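Ethyl tert-butyl ether degradation EthD protein (Ralstonia eutropha JMP134, PDB 3BF4) is of unknown function but belongs to the EthD family and may act as an oxidoreductase. Local coordinates at residues Asp42-Met45 with Pro46-Lys49. The protein carries 3 engineered substitutions. Numbering follows the deposited sequence. Where two conformers were deposited one is given.
Sequences DRHM and PMVK. With EDO (1,2-ethanediol), chain C.
The amides of V48 and K49 close regular i to i+4 turns of helix 37-52 onto H44 O and M45 O, with V48 N 2.9 Å from H44 O. Just before them the helix is kinked: P46 has no N-H to give, and M47 N reaches R43 O only weakly, at 3.4 Å. P46 CD lies beside M45 CB at 3.5 Å, as the peptide link brings it there. The H44 imidazole is where side chains of M47 and V48 meet the preceding turn. With CG anti to the backbone N (chi1 -176°), it stands out from the helix and leans toward the next turn, where methyl CG2 of V48 comes over one face, offset toward the rim, in a CH-pi contact 3.7 Å from the ring centroid and 24° off the normal. The selenomethionine M47, bent at chi2 and chi3, brings its CE to 3.5 Å from H44 ND1 on an oblique approach. In this ferredoxin-like fold the helix lies across a four-stranded antiparallel sheet: M45 and V48 both pack on F82 of strand 76-84, while H44, M47 and V48 touch I101 of helix 87-103. H44 ND1 is hydrogen-bonded to D104 OD2, which would hold the ring's rotation. A 1,2-ethanediol, probably from the crystallisation liquor, donates a weak bond from O2 to H44 NE2 at 3.2 Å; Y27 and Y40 bind the same molecule, and SE of M45, also a selenomethionine, lies 3.7 Å from its C1.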
loop_
_atom_site.group_PDB
_atom_site.type_symbol
_atom_site.label_atom_id
_atom_site.label_comp_id
_atom_site.label_asym_id
_atom_site.label_seq_id
_atom_site.Cartn_x
_atom_site.Cartn_y
_atom_site.Cartn_z
ATOM N N ASP A 42 14.413 -5.672 -10.378
ATOM C CA ASP A 42 14.692 -6.272 -11.714
ATOM C C ASP A 42 14.803 -7.799 -11.741
ATOM O O ASP A 42 14.673 -8.374 -12.823
ATOM C CB ASP A 42 15.831 -5.597 -12.567
ATOM C CG ASP A 42 16.622 -4.513 -11.833
ATOM O OD1 ASP A 42 15.980 -3.572 -11.321
ATOM O OD2 ASP A 42 17.878 -4.556 -11.827
ATOM N N ARG A 43 15.007 -8.457 -10.589
ATOM C CA ARG A 43 15.130 -9.940 -10.535
ATOM C C ARG A 43 13.975 -10.607 -9.805
ATOM O O ARG A 43 13.281 -11.447 -10.372
ATOM C CB ARG A 43 16.450 -10.371 -9.871
ATOM C CG ARG A 43 17.732 -9.804 -10.507
ATOM C CD ARG A 43 18.145 -10.579 -11.723
ATOM N NE ARG A 43 18.728 -11.880 -11.355
ATOM C CZ ARG A 43 20.022 -12.131 -11.090
ATOM N NH1 ARG A 43 20.964 -11.173 -11.133
ATOM N NH2 ARG A 43 20.390 -13.380 -10.772
ATOM N N HIS A 44 13.747 -10.211 -8.555
ATOM C CA HIS A 44 12.720 -10.850 -7.742
ATOM C C HIS A 44 11.275 -10.610 -8.224
ATOM O O HIS A 44 10.559 -11.582 -8.470
ATOM C CB HIS A 44 12.873 -10.479 -6.269
ATOM C CG HIS A 44 11.904 -11.180 -5.367
ATOM N ND1 HIS A 44 12.043 -12.504 -5.007
ATOM C CD2 HIS A 44 10.794 -10.735 -4.743
ATOM C CE1 HIS A 44 11.056 -12.842 -4.201
ATOM N NE2 HIS A 44 10.282 -11.788 -4.028
HETATM N N MSE A 45 10.866 -9.349 -8.362
HETATM C CA MSE A 45 9.476 -9.009 -8.752
HETATM C C MSE A 45 9.013 -9.580 -10.108
HETATM O O MSE A 45 7.883 -10.062 -10.197
HETATM C CB MSE A 45 9.216 -7.498 -8.689
HETATM C CG MSE A 45 9.291 -6.869 -7.293
HETATM SE SE MSE A 45 7.962 -7.558 -6.091
HETATM C CE MSE A 45 6.361 -6.969 -7.060
ATOM N N PRO A 46 9.853 -9.500 -11.161
ATOM C CA PRO A 46 9.499 -10.143 -12.424
ATOM C C PRO A 46 9.362 -11.675 -12.299
ATOM O O PRO A 46 8.504 -12.267 -12.975
ATOM C CB PRO A 46 10.664 -9.745 -13.346
ATOM C CG PRO A 46 11.141 -8.463 -12.750
ATOM C CD PRO A 46 11.118 -8.764 -11.310
HETATM N N MSE A 47 10.195 -12.299 -11.456
HETATM C CA MSE A 47 10.071 -13.734 -11.171
HETATM C C MSE A 47 8.750 -14.033 -10.445
HETATM O O MSE A 47 8.056 -14.967 -10.824
HETATM C CB MSE A 47 11.282 -14.275 -10.397
HETATM C CG MSE A 47 11.228 -15.776 -10.067
HETATM SE SE MSE A 47 10.180 -16.222 -8.448
HETATM C CE MSE A 47 11.195 -15.167 -7.145
ATOM N N VAL A 48 8.407 -13.254 -9.417
ATOM C CA VAL A 48 7.149 -13.482 -8.674
ATOM C C VAL A 48 5.927 -13.308 -9.595
ATOM O O VAL A 48 4.980 -14.107 -9.529
ATOM C CB VAL A 48 7.000 -12.576 -7.414
ATOM C CG1 VAL A 48 5.650 -12.821 -6.726
ATOM C CG2 VAL A 48 8.157 -12.818 -6.428
ATOM N N LYS A 49 5.962 -12.279 -10.451
ATOM C CA LYS A 49 4.878 -12.033 -11.410
ATOM C C LYS A 49 4.761 -13.180 -12.412
ATOM O O LYS A 49 3.647 -13.584 -12.725
ATOM C CB LYS A 49 5.057 -10.691 -12.138
ATOM C CG LYS A 49 3.941 -10.320 -13.150
ATOM C CD LYS A 49 2.574 -10.202 -12.482
ATOM C CE LYS A 49 1.570 -9.578 -13.429
ATOM N NZ LYS A 49 1.298 -10.452 -14.602
HETATM C C1 EDO C . 7.653 -9.682 -3.043
HETATM O O1 EDO C . 8.057 -8.847 -1.940
HETATM C C2 EDO C . 7.478 -11.152 -2.649
HETATM O O2 EDO C . 8.306 -11.497 -1.534
#